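Local coordinates for heme utilization carrier protein (Escherichia coli O157:H7, PDB 6U9J), which probably binds haem or its anaerobic breakdown product anaerobilin and carries it through the cytosol, at residues F44-W48 with H79-F84; C52-T58 with F70-S76; V57-V61 with M129-F133. One frame throughout, in Å; residues are numbered along the deposited sequence. Where two conformers were deposited one is given.

Contact 1. Residues F44-W48 with H79-F84; sequences FDTVW and HRHGYF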
loop_
_atom_site.group_PDB
_atom_site.type_symbol
_atom_site.label_atom_id
_atom_site.label_comp_id
_atom_site.label_asym_id
_atom_site.label_seq_id
_atom_site.Cartn_x
_atom_site.Cartn_y
_atom_site.Cartn_z
ATOM N N PHE A 44 -11.904 -14.619 -6.523
ATOM C CA PHE A 44 -11.202 -13.355 -6.712
ATOM C C PHE A 44 -11.619 -12.641 -7.992
ATOM O O PHE A 44 -11.949 -11.448 -7.971
ATOM C CB PHE A 44 -9.688 -13.596 -6.702
ATOM C CG PHE A 44 -8.879 -12.339 -6.870
ATOM C CD1 PHE A 44 -8.515 -11.891 -8.137
ATOM C CD2 PHE A 44 -8.487 -11.606 -5.762
ATOM C CE1 PHE A 44 -7.795 -10.726 -8.287
ATOM C CE2 PHE A 44 -7.757 -10.442 -5.913
ATOM C CZ PHE A 44 -7.412 -10.010 -7.174
ATOM N N ASP A 45 -11.540 -13.327 -9.141
ATOM C CA ASP A 45 -11.856 -12.644 -10.389
ATOM C C ASP A 45 -13.289 -12.133 -10.400
ATOM O O ASP A 45 -13.552 -11.021 -10.869
ATOM C CB ASP A 45 -11.630 -13.577 -11.584
ATOM C CG ASP A 45 -10.168 -13.784 -11.906
ATOM O OD1 ASP A 45 -9.337 -12.909 -11.596
ATOM O OD2 ASP A 45 -9.854 -14.830 -12.512
ATOM N N THR A 46 -14.237 -12.946 -9.922
ATOM C CA THR A 46 -15.633 -12.516 -9.886
ATOM C C THR A 46 -15.800 -11.259 -9.036
ATOM O O THR A 46 -16.469 -10.304 -9.448
ATOM C CB THR A 46 -16.510 -13.652 -9.350
ATOM O OG1 THR A 46 -16.488 -14.749 -10.274
ATOM C CG2 THR A 46 -17.945 -13.193 -9.155
ATOM N N VAL A 47 -15.171 -11.234 -7.862
ATOM C CA VAL A 47 -15.297 -10.083 -6.970
ATOM C C VAL A 47 -14.593 -8.875 -7.571
ATOM O O VAL A 47 -15.161 -7.778 -7.664
ATOM C CB VAL A 47 -14.733 -10.418 -5.579
ATOM C CG1 VAL A 47 -14.643 -9.155 -4.714
ATOM C CG2 VAL A 47 -15.580 -11.505 -4.905
ATOM N N TRP A 48 -13.344 -9.063 -8.007
ATOM C CA TRP A 48 -12.576 -7.938 -8.521
ATOM C C TRP A 48 -13.273 -7.308 -9.721
ATOM O O TRP A 48 -13.496 -6.090 -9.755
ATOM C CB TRP A 48 -11.155 -8.391 -8.897
ATOM C CG TRP A 48 -10.253 -7.211 -9.125
ATOM C CD1 TRP A 48 -10.117 -6.489 -10.272
ATOM C CD2 TRP A 48 -9.436 -6.575 -8.144
ATOM N NE1 TRP A 48 -9.240 -5.438 -10.068
ATOM C CE2 TRP A 48 -8.790 -5.489 -8.777
ATOM C CE3 TRP A 48 -9.172 -6.829 -6.796
ATOM C CZ2 TRP A 48 -7.909 -4.643 -8.091
ATOM C CZ3 TRP A 48 -8.290 -5.999 -6.121
ATOM C CH2 TRP A 48 -7.671 -4.922 -6.769
ATOM N N HIS A 79 -3.939 -11.806 -15.131
ATOM C CA HIS A 79 -3.074 -12.764 -14.458
ATOM C C HIS A 79 -1.889 -13.124 -15.351
ATOM O O HIS A 79 -2.066 -13.380 -16.546
ATOM C CB HIS A 79 -3.847 -14.032 -14.091
ATOM C CG HIS A 79 -4.928 -13.811 -13.074
ATOM N ND1 HIS A 79 -4.697 -13.882 -11.722
ATOM C CD2 HIS A 79 -6.250 -13.568 -13.225
ATOM C CE1 HIS A 79 -5.833 -13.662 -11.073
ATOM N NE2 HIS A 79 -6.786 -13.462 -11.962
ATOM N N ARG A 80 -0.692 -13.161 -14.766
ATOM C CA ARG A 80 0.515 -13.587 -15.489
ATOM C C ARG A 80 1.540 -14.075 -14.477
ATOM O O ARG A 80 1.930 -13.322 -13.577
ATOM C CB ARG A 80 1.070 -12.436 -16.327
ATOM C CG ARG A 80 2.045 -12.865 -17.436
ATOM C CD ARG A 80 2.754 -11.637 -17.994
ATOM N NE ARG A 80 3.903 -11.997 -18.820
ATOM C CZ ARG A 80 3.866 -12.095 -20.143
ATOM N NH1 ARG A 80 2.735 -11.853 -20.790
ATOM N NH2 ARG A 80 4.968 -12.428 -20.814
ATOM N N HIS A 81 1.963 -15.338 -14.606
ATOM C CA HIS A 81 3.037 -15.904 -13.785
ATOM C C HIS A 81 2.767 -15.772 -12.289
ATOM O O HIS A 81 3.673 -15.499 -11.497
ATOM C CB HIS A 81 4.384 -15.263 -14.127
ATOM C CG HIS A 81 4.909 -15.647 -15.470
ATOM N ND1 HIS A 81 4.944 -16.954 -15.906
ATOM C CD2 HIS A 81 5.430 -14.900 -16.473
ATOM C CE1 HIS A 81 5.453 -16.994 -17.124
ATOM N NE2 HIS A 81 5.756 -15.763 -17.490
ATOM N N GLY A 82 1.513 -15.978 -11.894
ATOM C CA GLY A 82 1.148 -15.953 -10.496
ATOM C C GLY A 82 0.771 -14.595 -9.945
ATOM O O GLY A 82 0.243 -14.527 -8.825
ATOM N N TYR A 83 1.023 -13.515 -10.673
ATOM C CA TYR A 83 0.606 -12.186 -10.240
ATOM C C TYR A 83 -0.692 -11.791 -10.925
ATOM O O TYR A 83 -0.940 -12.135 -12.083
ATOM C CB TYR A 83 1.672 -11.138 -10.580
ATOM C CG TYR A 83 2.862 -11.092 -9.654
ATOM C CD1 TYR A 83 2.734 -10.665 -8.342
ATOM C CD2 TYR A 83 4.121 -11.464 -10.104
ATOM C CE1 TYR A 83 3.833 -10.614 -7.499
ATOM C CE2 TYR A 83 5.221 -11.419 -9.272
ATOM C CZ TYR A 83 5.070 -10.994 -7.971
ATOM O OH TYR A 83 6.165 -10.949 -7.138
ATOM N N PHE A 84 -1.512 -11.031 -10.208
ATOM C CA PHE A 84 -2.594 -10.278 -10.822
ATOM C C PHE A 84 -2.098 -8.848 -11.020
ATOM O O PHE A 84 -1.839 -8.130 -10.048
ATOM C CB PHE A 84 -3.844 -10.337 -9.953
ATOM C CG PHE A 84 -5.036 -9.699 -10.570
ATOM C CD1 PHE A 84 -5.635 -10.233 -11.696
ATOM C CD2 PHE A 84 -5.598 -8.559 -9.991
ATOM C CE1 PHE A 84 -6.757 -9.637 -12.254
ATOM C CE2 PHE A 84 -6.716 -7.963 -10.543
ATOM C CZ PHE A 84 -7.309 -8.496 -11.660
#
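Phe84 sets its ring against both Phe44 and Trp48, two aromatic side chains one helical turn apart on helix 44-51, and meets them in opposite senses. Toward Phe44 it offers a face: the edge of Phe44 points into it in a T-shaped stack, with centroids 5.0 Å apart, planes at 81°, and Phe44 CE1 3.5 Å from Phe84 CD2. Toward Trp48 it offers an edge, which lies over the face of the five-membered ring with centroids 4.8 Å apart and planes at 75°; Trp48 NE1 and Phe84 CE2 come within 3.6 Å. Both helix residues take the t rotamer at chi1, so their rings project together toward the strand. Large flat side chains suit such a buried space, because perpendicular stacking fills it densely and sets slightly positive ring hydrogens against pi faces. The indole nitrogen is not wasted, for Trp48 NE1 hydrogen-bonds to the carbonyl of Pro75.

Phe84 stands on a two-residue beta hairpin that joins strands 77-80 and 83-86 of the small three-stranded sheet. Its type I' turn runs from Arg80 to Tyr83, tied by Arg80 N to Tyr83 O at 2.9 Å and Tyr83 N to Arg80 O at 3.0 Å. Gly82 has a positive phi and no CB to collide with the preceding carbonyl.

Where the contact nears solvent, its chemistry turns polar. His79 NE2 donates to Asp45 OD1 over 2.6 Å and almost linearly, at 173°, a His-carboxylate hydrogen bond in which the acceptor meets the imidazole near its plane; a carboxylate readily accepts an imidazole N-H, and polar groups are well tolerated here.

Contact 2. Residues C52-T58 with F70-S76; sequences CEWGNVT and FSGELPS. With PO4 (phosphate ion), chain E.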
loop_
_atom_site.group_PDB
_atom_site.type_symbol
_atom_site.label_atom_id
_atom_site.label_comp_id
_atom_site.label_asym_id
_atom_site.label_seq_id
_atom_site.Cartn_x
_atom_site.Cartn_y
_atom_site.Cartn_z
ATOM N N CYS A 52 -14.956 -3.370 -10.159
ATOM C CA CYS A 52 -14.471 -2.476 -11.205
ATOM C C CYS A 52 -15.592 -1.697 -11.880
ATOM O O CYS A 52 -15.318 -0.711 -12.575
ATOM C CB CYS A 52 -13.716 -3.276 -12.272
ATOM S SG CYS A 52 -12.055 -3.804 -11.769
ATOM N N GLU A 53 -16.847 -2.107 -11.698
ATOM C CA GLU A 53 -17.965 -1.430 -12.331
ATOM C C GLU A 53 -18.686 -0.454 -11.410
ATOM O O GLU A 53 -19.610 0.227 -11.863
ATOM C CB GLU A 53 -18.964 -2.464 -12.849
ATOM C CG GLU A 53 -18.324 -3.443 -13.808
ATOM C CD GLU A 53 -19.320 -4.402 -14.412
ATOM O OE1 GLU A 53 -19.389 -4.480 -15.662
ATOM O OE2 GLU A 53 -20.028 -5.076 -13.637
ATOM N N TRP A 54 -18.271 -0.351 -10.146
ATOM C CA TRP A 54 -19.066 0.326 -9.126
ATOM C C TRP A 54 -18.814 1.823 -9.024
ATOM O O TRP A 54 -19.524 2.496 -8.260
ATOM C CB TRP A 54 -18.794 -0.303 -7.762
ATOM C CG TRP A 54 -19.369 -1.662 -7.565
ATOM C CD1 TRP A 54 -20.135 -2.375 -8.446
ATOM C CD2 TRP A 54 -19.238 -2.472 -6.392
ATOM N NE1 TRP A 54 -20.478 -3.586 -7.893
ATOM C CE2 TRP A 54 -19.940 -3.671 -6.632
ATOM C CE3 TRP A 54 -18.592 -2.299 -5.158
ATOM C CZ2 TRP A 54 -20.020 -4.694 -5.681
ATOM C CZ3 TRP A 54 -18.661 -3.320 -4.218
ATOM C CH2 TRP A 54 -19.372 -4.506 -4.488
ATOM N N GLY A 55 -17.832 2.365 -9.739
ATOM C CA GLY A 55 -17.478 3.764 -9.547
ATOM C C GLY A 55 -16.382 3.977 -8.517
ATOM O O GLY A 55 -15.531 3.106 -8.323
ATOM N N ASN A 56 -16.382 5.124 -7.843
ATOM C CA ASN A 56 -15.279 5.434 -6.942
ATOM C C ASN A 56 -15.382 4.623 -5.656
ATOM O O ASN A 56 -16.365 4.734 -4.908
ATOM C CB ASN A 56 -15.243 6.926 -6.636
ATOM C CG ASN A 56 -14.959 7.764 -7.875
ATOM O OD1 ASN A 56 -14.027 7.482 -8.631
ATOM N ND2 ASN A 56 -15.759 8.805 -8.083
ATOM N N VAL A 57 -14.356 3.816 -5.396
ATOM C CA VAL A 57 -14.216 3.072 -4.154
ATOM C C VAL A 57 -12.877 3.451 -3.524
ATOM O O VAL A 57 -12.048 4.120 -4.139
ATOM C CB VAL A 57 -14.317 1.548 -4.373
ATOM C CG1 VAL A 57 -15.710 1.174 -4.903
ATOM C CG2 VAL A 57 -13.223 1.043 -5.326
ATOM N N THR A 58 -12.664 3.012 -2.286
ATOM C CA THR A 58 -11.401 3.226 -1.591
ATOM C C THR A 58 -10.695 1.897 -1.369
ATOM O O THR A 58 -11.208 1.022 -0.662
ATOM C CB THR A 58 -11.612 3.934 -0.257
ATOM O OG1 THR A 58 -12.302 5.170 -0.482
ATOM C CG2 THR A 58 -10.259 4.208 0.417
ATOM N N PHE A 70 -6.454 4.614 -1.748
ATOM C CA PHE A 70 -6.669 5.203 -3.063
ATOM C C PHE A 70 -8.160 5.269 -3.330
ATOM O O PHE A 70 -8.842 4.240 -3.323
ATOM C CB PHE A 70 -5.997 4.406 -4.179
ATOM C CG PHE A 70 -6.347 4.907 -5.560
ATOM C CD1 PHE A 70 -5.702 6.011 -6.091
ATOM C CD2 PHE A 70 -7.320 4.276 -6.323
ATOM C CE1 PHE A 70 -6.020 6.479 -7.355
ATOM C CE2 PHE A 70 -7.641 4.738 -7.590
ATOM C CZ PHE A 70 -6.989 5.841 -8.104
ATOM N N SER A 71 -8.658 6.475 -3.566
ATOM C CA SER A 71 -10.058 6.698 -3.885
ATOM C C SER A 71 -10.178 6.887 -5.391
ATOM O O SER A 71 -9.539 7.779 -5.961
ATOM C CB SER A 71 -10.596 7.914 -3.127
ATOM O OG SER A 71 -11.946 8.173 -3.459
ATOM N N GLY A 72 -10.977 6.044 -6.027
ATOM C CA GLY A 72 -11.181 6.107 -7.456
ATOM C C GLY A 72 -11.667 4.763 -7.960
ATOM O O GLY A 72 -11.902 3.836 -7.193
ATOM N N GLU A 73 -11.798 4.674 -9.278
ATOM C CA GLU A 73 -12.278 3.434 -9.862
ATOM C C GLU A 73 -11.228 2.342 -9.703
ATOM O O GLU A 73 -10.028 2.585 -9.864
ATOM C CB GLU A 73 -12.615 3.648 -11.334
ATOM C CG GLU A 73 -13.784 4.599 -11.532
ATOM C CD GLU A 73 -14.289 4.629 -12.965
ATOM O OE1 GLU A 73 -13.486 4.373 -13.890
ATOM O OE2 GLU A 73 -15.488 4.923 -13.161
ATOM N N LEU A 74 -11.684 1.132 -9.373
ATOM C CA LEU A 74 -10.770 0.007 -9.243
ATOM C C LEU A 74 -10.223 -0.367 -10.616
ATOM O O LEU A 74 -11.007 -0.600 -11.543
ATOM C CB LEU A 74 -11.491 -1.189 -8.614
ATOM C CG LEU A 74 -10.577 -2.267 -8.033
ATOM C CD1 LEU A 74 -9.857 -1.735 -6.799
ATOM C CD2 LEU A 74 -11.337 -3.557 -7.726
ATOM N N PRO A 75 -8.899 -0.419 -10.801
ATOM C CA PRO A 75 -8.355 -0.802 -12.109
ATOM C C PRO A 75 -8.610 -2.269 -12.411
ATOM O O PRO A 75 -8.606 -3.118 -11.516
ATOM C CB PRO A 75 -6.854 -0.511 -11.977
ATOM C CG PRO A 75 -6.573 -0.506 -10.525
ATOM C CD PRO A 75 -7.849 -0.103 -9.820
ATOM N N SER A 76 -8.844 -2.558 -13.689
ATOM C CA SER A 76 -8.877 -3.935 -14.142
ATOM C C SER A 76 -7.472 -4.535 -14.080
ATOM O O SER A 76 -6.467 -3.830 -13.932
ATOM C CB SER A 76 -9.412 -4.015 -15.569
ATOM O OG SER A 76 -8.436 -3.575 -16.499
HETATM P P PO4 E . -14.756 8.073 -1.831
HETATM O O1 PO4 E . -14.089 6.855 -2.448
HETATM O O2 PO4 E . -13.764 9.214 -1.765
HETATM O O3 PO4 E . -15.946 8.482 -2.670
HETATM O O4 PO4 E . -15.228 7.761 -0.430
HETATM O O HOH W 1 -14.559 0.710 -9.256
#
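Cys52 comes first, just beyond helix 44-51, with its SG 4.1 Å from Leu74 CD2 and 3.5 Å from Pro75 O; a small, polarisable thiol fits this place beside a methyl group and two backbone carbonyls. Gly55 follows, at a positive phi where a CB would jam against the preceding carbonyl. Here the two segments are too far apart to pair directly, and a water fills the gap, donating to Gly55 O at 2.7 Å and accepting from Leu74 N at 2.9 Å.

From Val57 the chain is in register with its partner in the beta hairpin of strands 56-62 and 66-71. Val57 and Gly72 form an antiparallel hydrogen-bonded pair, Val57 N to Gly72 O at 3.0 Å and Gly72 N to Val57 O at 2.9 Å. Gly72 marks a corner in the chain, and a CB there would strike the ring of Phe70. Beta-branched Val57 suits the strand and turns CG2 to within 4.3 Å of Leu74 CB. Phe70 itself pairs with a strand of the second subunit, so the sheet runs on across the dimer interface.

Thr58 ends the walk in a non-hydrogen-bonded pair with Ser71. Both hydroxyls reach a phosphate ion, probably from the crystallisation liquor: Ser71 OG sits 2.7 Å from phosphate O1 and from O2, whereas Thr58 OG1 makes a weak 3.1 Å hydrogen bond to phosphate O1.

Contact 3. Residues V57-V61 with M129-F133; sequences VTTLV and MLKIF. With PO4 (phosphate ion), chain E.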
loop_
_atom_site.group_PDB
_atom_site.type_symbol
_atom_site.label_atom_id
_atom_site.label_comp_id
_atom_site.label_asym_id
_atom_site.label_seq_id
_atom_site.Cartn_x
_atom_site.Cartn_y
_atom_site.Cartn_z
ATOM N N VAL A 57 -14.356 3.816 -5.396
ATOM C CA VAL A 57 -14.216 3.072 -4.154
ATOM C C VAL A 57 -12.877 3.451 -3.524
ATOM O O VAL A 57 -12.048 4.120 -4.139
ATOM C CB VAL A 57 -14.317 1.548 -4.373
ATOM C CG1 VAL A 57 -15.710 1.174 -4.903
ATOM C CG2 VAL A 57 -13.223 1.043 -5.326
ATOM N N THR A 58 -12.664 3.012 -2.286
ATOM C CA THR A 58 -11.401 3.226 -1.591
ATOM C C THR A 58 -10.695 1.897 -1.369
ATOM O O THR A 58 -11.208 1.022 -0.662
ATOM C CB THR A 58 -11.612 3.934 -0.257
ATOM O OG1 THR A 58 -12.302 5.170 -0.482
ATOM C CG2 THR A 58 -10.259 4.208 0.417
ATOM N N THR A 59 -9.511 1.758 -1.957
ATOM C CA THR A 59 -8.674 0.581 -1.798
ATOM C C THR A 59 -7.581 0.896 -0.790
ATOM O O THR A 59 -6.928 1.937 -0.894
ATOM C CB THR A 59 -8.053 0.178 -3.134
ATOM O OG1 THR A 59 -9.094 -0.060 -4.088
ATOM C CG2 THR A 59 -7.210 -1.076 -2.974
ATOM N N LEU A 60 -7.403 0.016 0.183
ATOM C CA LEU A 60 -6.525 0.271 1.314
ATOM C C LEU A 60 -5.533 -0.873 1.485
ATOM O O LEU A 60 -5.902 -2.047 1.404
ATOM C CB LEU A 60 -7.366 0.459 2.598
ATOM C CG LEU A 60 -6.688 0.755 3.935
ATOM C CD1 LEU A 60 -7.565 1.672 4.784
ATOM C CD2 LEU A 60 -6.373 -0.537 4.677
ATOM N N VAL A 61 -4.268 -0.532 1.730
ATOM C CA VAL A 61 -3.279 -1.504 2.172
ATOM C C VAL A 61 -2.680 -1.009 3.482
ATOM O O VAL A 61 -2.441 0.191 3.652
ATOM C CB VAL A 61 -2.194 -1.746 1.103
ATOM C CG1 VAL A 61 -1.400 -0.478 0.835
ATOM C CG2 VAL A 61 -1.292 -2.901 1.525
ATOM N N MET A 129 -4.819 -9.018 3.368
ATOM C CA MET A 129 -3.822 -8.521 2.430
ATOM C C MET A 129 -4.279 -7.276 1.684
ATOM O O MET A 129 -3.438 -6.541 1.160
ATOM C CB MET A 129 -3.413 -9.611 1.419
ATOM C CG MET A 129 -4.472 -10.640 1.084
ATOM S SD MET A 129 -3.882 -11.862 -0.124
ATOM C CE MET A 129 -3.739 -10.724 -1.444
ATOM N N LEU A 130 -5.577 -6.980 1.686
ATOM C CA LEU A 130 -6.082 -5.829 0.955
ATOM C C LEU A 130 -7.500 -5.595 1.434
ATOM O O LEU A 130 -8.177 -6.541 1.825
ATOM C CB LEU A 130 -6.061 -6.075 -0.558
ATOM C CG LEU A 130 -6.252 -4.836 -1.417
ATOM C CD1 LEU A 130 -5.025 -3.931 -1.359
ATOM C CD2 LEU A 130 -6.558 -5.248 -2.847
ATOM N N LYS A 131 -7.933 -4.332 1.428
ATOM C CA LYS A 131 -9.310 -3.985 1.757
ATOM C C LYS A 131 -9.852 -3.022 0.715
ATOM O O LYS A 131 -9.122 -2.166 0.211
ATOM C CB LYS A 131 -9.418 -3.333 3.157
ATOM C CG LYS A 131 -8.955 -4.223 4.306
ATOM C CD LYS A 131 -9.267 -3.593 5.659
ATOM C CE LYS A 131 -8.749 -4.445 6.804
ATOM N NZ LYS A 131 -9.199 -3.880 8.121
ATOM N N ILE A 132 -11.128 -3.167 0.375
ATOM C CA ILE A 132 -11.842 -2.190 -0.443
ATOM C C ILE A 132 -13.060 -1.732 0.338
ATOM O O ILE A 132 -13.830 -2.566 0.825
ATOM C CB ILE A 132 -12.268 -2.768 -1.801
ATOM C CG1 ILE A 132 -11.045 -3.228 -2.598
ATOM C CG2 ILE A 132 -13.045 -1.726 -2.601
ATOM C CD1 ILE A 132 -11.421 -4.016 -3.835
ATOM N N PHE A 133 -13.241 -0.414 0.449
ATOM C CA PHE A 133 -14.373 0.185 1.144
ATOM C C PHE A 133 -15.255 0.936 0.160
ATOM O O PHE A 133 -14.753 1.598 -0.745
ATOM C CB PHE A 133 -13.898 1.163 2.227
ATOM C CG PHE A 133 -13.227 0.501 3.380
ATOM C CD1 PHE A 133 -11.862 0.258 3.357
ATOM C CD2 PHE A 133 -13.957 0.134 4.505
ATOM C CE1 PHE A 133 -11.236 -0.359 4.431
ATOM C CE2 PHE A 133 -13.336 -0.483 5.586
ATOM C CZ PHE A 133 -11.977 -0.730 5.547
HETATM P P PO4 E . -14.756 8.073 -1.831
HETATM O O1 PO4 E . -14.089 6.855 -2.448
HETATM O O2 PO4 E . -13.764 9.214 -1.765
HETATM O O3 PO4 E . -15.946 8.482 -2.670
HETATM O O4 PO4 E . -15.228 7.761 -0.430
#
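Strands 56-62 and 128-133 are neighbours in the six-stranded antiparallel sheet, and the contact is their ladder. Over the short segments the N-to-C directions make an angle of 160°, the departure from 180° that a twisted sheet requires, and the axes approach to 4.6 Å. Two hydrogen-bonded pairs carry the register. Thr58 N reaches Phe133 O at 3.0 Å and Phe133 N reaches Thr58 O at 2.7 Å; two residues on, Leu60 N bonds Lys131 O at 2.8 Å and Lys131 N bonds Leu60 O at 3.1 Å. Between them lies the non-hydrogen-bonded pair Thr59 and Ile132, where Ile132 CA comes 3.3 Å from Thr58 O.

The sheet face bearing Thr58, Leu60, Lys131 and Phe133 is partly exposed and mixed in character. Thr58 OG1 makes a weak 3.1 Å hydrogen bond to phosphate O1. Leu60 CD1 packs 4.2 Å from Phe133 CE1, and the aliphatic part of Lys131 runs beside Leu60 before its ammonium leads away to a salt bridge with Glu16. The face of Thr59 and Ile132 is buried; Val57 CG2 meets Ile132 CG2 there at 3.9 Å, and Thr59 CG2 lies 3.9 Å from Leu130 CD1. Beta-branched Val57, Thr59 and Ile132 suit the extended backbone. Val61 packs on Val61 of the second subunit, bringing the ladder up to the dimer interface.

At the far end successive residues Met129 and Leu130 stand opposite the single residue Phe121 of strand 114-122, a classic beta bulge at the start of an inner strand of the twisted antiparallel sheet, the framework of this ChuX/HutX family protein.

Contacts 2 and 3 share Val57 and Thr58 and pair strand 56-62 with its two neighbours in the large sheet, 66-71 and 128-133. Contact 3 lies nearest the centre of the chain and is a regular ladder; contact 2, farther out and only partly buried, combines a short ladder with a looser loop region bridged by water. Contact 1 lies 16 Å from the chain centre yet is mostly buried, and relies on side chains alone: perpendicular aromatics and one polar pair join a helix to the smaller sheet. Trp48 connects it to both others, through Leu74 and Pro75 of contact 2 and Leu130 of contact 3. The second subunit touches contacts 2 and 3, but not contact 1.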